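Local coordinates for uncharacterized protein (Proteus penneri, PDB 3RD4), which is of unknown function, a small, mostly beta-strand protein of the DUF2500 family, at residues 9-14 and 38-43. Sequence-based numbering, arbitrary orientation.
Sequences VEVIDK and YQVTFR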
ATOM      1  N   VAL B   9      -5.278 -22.648   7.578  1.00 46.24           N
ATOM      2  CA  VAL B   9      -5.897 -21.366   7.350  1.00 44.17           C
ATOM      3  C   VAL B   9      -7.371 -21.388   6.993  1.00 43.37           C
ATOM      4  O   VAL B   9      -7.993 -22.437   6.931  1.00 42.87           O
ATOM      5  CB  VAL B   9      -5.092 -20.637   6.253  1.00 44.22           C
ATOM      6  CG1 VAL B   9      -5.450 -21.176   4.882  1.00 42.43           C
ATOM      7  CG2 VAL B   9      -5.311 -19.169   6.350  1.00 47.12           C
ATOM      8  N   GLU B  10      -7.914 -20.194   6.787  1.00 44.70           N
ATOM      9  CA  GLU B  10      -9.318 -19.983   6.429  1.00 45.73           C
ATOM     10  C   GLU B  10      -9.353 -18.843   5.415  1.00 43.32           C
ATOM     11  O   GLU B  10      -8.710 -17.810   5.607  1.00 41.39           O
ATOM     12  CB  GLU B  10     -10.134 -19.611   7.677  1.00 49.36           C
ATOM     13  CG  GLU B  10     -11.538 -19.057   7.417  1.00 54.49           C
ATOM     14  CD  GLU B  10     -12.335 -18.802   8.715  1.00 58.92           C
ATOM     15  OE1 GLU B  10     -11.778 -18.224   9.685  1.00 59.20           O
ATOM     16  OE2 GLU B  10     -13.535 -19.175   8.756  1.00 61.95           O
ATOM     17  N   VAL B  11     -10.090 -19.047   4.329  1.00 41.41           N
ATOM     18  CA  VAL B  11     -10.187 -18.050   3.274  1.00 39.62           C
ATOM     19  C   VAL B  11     -11.152 -16.945   3.674  1.00 39.58           C
ATOM     20  O   VAL B  11     -12.342 -17.184   3.800  1.00 40.60           O
ATOM     21  CB  VAL B  11     -10.666 -18.692   1.958  1.00 38.11           C
ATOM     22  CG1 VAL B  11     -10.686 -17.656   0.869  1.00 37.69           C
ATOM     23  CG2 VAL B  11      -9.752 -19.858   1.575  1.00 34.95           C
ATOM     24  N   ILE B  12     -10.632 -15.738   3.868  1.00 38.41           N
ATOM     25  CA  ILE B  12     -11.451 -14.603   4.263  1.00 37.92           C
ATOM     26  C   ILE B  12     -11.855 -13.699   3.112  1.00 38.49           C
ATOM     27  O   ILE B  12     -12.997 -13.278   3.031  1.00 38.84           O
ATOM     28  CB  ILE B  12     -10.722 -13.716   5.289  1.00 38.75           C
ATOM     29  CG1 ILE B  12     -10.805 -14.337   6.671  1.00 40.26           C
ATOM     30  CG2 ILE B  12     -11.341 -12.336   5.331  1.00 38.01           C
ATOM     31  CD1 ILE B  12     -10.117 -15.672   6.776  1.00 44.59           C
ATOM     32  N   ASP B  13     -10.920 -13.390   2.223  1.00 40.45           N
ATOM     33  CA  ASP B  13     -11.220 -12.479   1.124  1.00 41.66           C
ATOM     34  C   ASP B  13     -10.790 -12.993  -0.245  1.00 39.28           C
ATOM     35  O   ASP B  13     -10.132 -14.016  -0.350  1.00 40.14           O
ATOM     36  CB  ASP B  13     -10.537 -11.136   1.386  1.00 47.85           C
ATOM     37  CG  ASP B  13     -11.371  -9.959   0.922  1.00 53.40           C
ATOM     38  OD1 ASP B  13     -11.893 -10.001  -0.221  1.00 56.24           O
ATOM     39  OD2 ASP B  13     -11.492  -8.986   1.706  1.00 56.71           O
ATOM     40  N   LYS B  14     -11.141 -12.254  -1.289  1.00 35.84           N
ATOM     41  CA  LYS B  14     -10.801 -12.648  -2.642  1.00 34.15           C
ATOM     42  C   LYS B  14     -11.120 -11.472  -3.560  1.00 34.60           C
ATOM     43  O   LYS B  14     -12.239 -10.972  -3.545  1.00 35.15           O
ATOM     44  CB  LYS B  14     -11.657 -13.853  -3.041  1.00 31.79           C
ATOM     45  CG  LYS B  14     -11.227 -14.518  -4.326  1.00 30.65           C
ATOM     46  CD  LYS B  14     -12.334 -15.419  -4.905  1.00 29.70           C
ATOM     47  CE  LYS B  14     -11.867 -16.087  -6.215  1.00 29.90           C
ATOM     48  NZ  LYS B  14     -12.920 -16.737  -7.038  1.00 27.95           N
ATOM     49  N   TYR B  38      -4.428 -11.741  -8.861  1.00 43.48           N
ATOM     50  CA  TYR B  38      -5.471 -12.516  -8.227  1.00 41.45           C
ATOM     51  C   TYR B  38      -5.077 -12.714  -6.779  1.00 40.90           C
ATOM     52  O   TYR B  38      -4.357 -13.655  -6.446  1.00 41.64           O
ATOM     53  CB  TYR B  38      -5.578 -13.839  -8.962  1.00 39.53           C
ATOM     54  CG  TYR B  38      -5.828 -13.625 -10.423  1.00 38.48           C
ATOM     55  CD1 TYR B  38      -7.101 -13.297 -10.883  1.00 38.86           C
ATOM     56  CD2 TYR B  38      -4.804 -13.741 -11.349  1.00 37.10           C
ATOM     57  CE1 TYR B  38      -7.347 -13.099 -12.237  1.00 37.37           C
ATOM     58  CE2 TYR B  38      -5.041 -13.542 -12.711  1.00 36.67           C
ATOM     59  CZ  TYR B  38      -6.317 -13.226 -13.144  1.00 36.26           C
ATOM     60  OH  TYR B  38      -6.580 -13.059 -14.481  1.00 35.61           O
ATOM     61  N   GLN B  39      -5.533 -11.827  -5.906  1.00 39.64           N
ATOM     62  CA  GLN B  39      -5.154 -11.963  -4.508  1.00 38.64           C
ATOM     63  C   GLN B  39      -6.242 -12.500  -3.613  1.00 37.79           C
ATOM     64  O   GLN B  39      -7.408 -12.144  -3.746  1.00 38.57           O
ATOM     65  CB  GLN B  39      -4.686 -10.626  -3.941  1.00 37.80           C
ATOM     66  CG  GLN B  39      -5.806  -9.813  -3.366  1.00 35.69           C
ATOM     67  CD  GLN B  39      -5.316  -8.664  -2.533  1.00 35.22           C
ATOM     68  OE1 GLN B  39      -6.025  -8.195  -1.657  1.00 35.71           O
ATOM     69  NE2 GLN B  39      -4.109  -8.196  -2.807  1.00 33.17           N
ATOM     70  N   VAL B  40      -5.853 -13.374  -2.700  1.00 37.66           N
ATOM     71  CA  VAL B  40      -6.800 -13.924  -1.749  1.00 37.94           C
ATOM     72  C   VAL B  40      -6.210 -13.757  -0.357  1.00 37.49           C
ATOM     73  O   VAL B  40      -5.011 -13.916  -0.153  1.00 36.86           O
ATOM     74  CB  VAL B  40      -7.158 -15.432  -2.050  1.00 37.13           C
ATOM     75  CG1 VAL B  40      -6.026 -16.143  -2.715  1.00 37.97           C
ATOM     76  CG2 VAL B  40      -7.505 -16.142  -0.765  1.00 37.72           C
ATOM     77  N   THR B  41      -7.053 -13.383   0.593  1.00 38.22           N
ATOM     78  CA  THR B  41      -6.590 -13.186   1.960  1.00 39.35           C
ATOM     79  C   THR B  41      -6.832 -14.424   2.833  1.00 39.40           C
ATOM     80  O   THR B  41      -7.978 -14.808   3.082  1.00 39.99           O
ATOM     81  CB  THR B  41      -7.290 -11.971   2.600  1.00 39.16           C
ATOM     82  OG1 THR B  41      -7.007 -10.802   1.823  1.00 39.07           O
ATOM     83  CG2 THR B  41      -6.786 -11.749   4.009  1.00 39.41           C
ATOM     84  N   PHE B  42      -5.745 -15.044   3.288  1.00 38.67           N
ATOM     85  CA  PHE B  42      -5.814 -16.223   4.144  1.00 36.91           C
ATOM     86  C   PHE B  42      -5.588 -15.820   5.597  1.00 37.71           C
ATOM     87  O   PHE B  42      -4.683 -15.036   5.886  1.00 37.51           O
ATOM     88  CB  PHE B  42      -4.738 -17.230   3.752  1.00 35.88           C
ATOM     89  CG  PHE B  42      -4.880 -17.758   2.361  1.00 36.18           C
ATOM     90  CD1 PHE B  42      -4.144 -17.212   1.322  1.00 36.94           C
ATOM     91  CD2 PHE B  42      -5.752 -18.798   2.089  1.00 35.39           C
ATOM     92  CE1 PHE B  42      -4.278 -17.693   0.035  1.00 35.36           C
ATOM     93  CE2 PHE B  42      -5.890 -19.283   0.805  1.00 35.51           C
ATOM     94  CZ  PHE B  42      -5.150 -18.730  -0.223  1.00 35.48           C
ATOM     95  N   ARG B  43      -6.405 -16.334   6.512  1.00 38.43           N
ATOM     96  CA  ARG B  43      -6.212 -16.028   7.925  1.00 39.49           C
ATOM     97  C   ARG B  43      -5.869 -17.297   8.704  1.00 41.46           C
ATOM     98  O   ARG B  43      -6.614 -18.271   8.640  1.00 41.55           O
ATOM     99  CB  ARG B  43      -7.460 -15.397   8.519  1.00 37.34           C
ATOM    100  CG  ARG B  43      -7.353 -15.183  10.020  1.00 38.84           C
ATOM    101  CD  ARG B  43      -8.538 -14.397  10.545  1.00 40.06           C
ATOM    102  NE  ARG B  43      -8.519 -13.017  10.068  1.00 40.64           N
ATOM    103  CZ  ARG B  43      -9.557 -12.414   9.495  1.00 41.36           C
ATOM    104  NH1 ARG B  43     -10.696 -13.071   9.330  1.00 41.25           N
ATOM    105  NH2 ARG B  43      -9.450 -11.161   9.073  1.00 40.55           N
TER
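The F42 ring carries V40 on one face, where CG2 sits about 3.5 Å above the ring plane, offset toward the rim. It belongs to an antiparallel strand pair, 9-14 with 38-43, interrupted by a classic beta bulge; strand 4-20 is central in the five-stranded sheet, and 34-44 is its neighbour on the side of 50-56. V9 CG1 and V11 CG2 come in obliquely, V11 CG2 4.0 Å from F42 CE2, and F82 of strand 78-84 meets the same ring. The R43 chain bends at chi3 (-68°), and its guanidinium has I12 CG1 lying obliquely against it, the two side chains crossing at about a right angle; its NE makes a salt bridge to D51 on strand 50-56. E10 and R43 form a hydrogen-bonded pair, R43 N to E10 O nearly straight, the return bond bent. V11 and F42 follow as a non-hydrogen-bonded pair, side by side and pointing the same way; V40 shares their face, crossing V11 at about a right angle, whereas E10, T41 and R43 point to the other. At the bulge, I12 and D13 both face T41. I12 N approaches T41 O almost along the C=O axis at 2.9 Å, and D13 N adds a weak bond to the same oxygen, so one carbonyl takes two N-H groups. D13 OD1 accepts the next residue's K14 N at 2.6 Å through its anti lone pair.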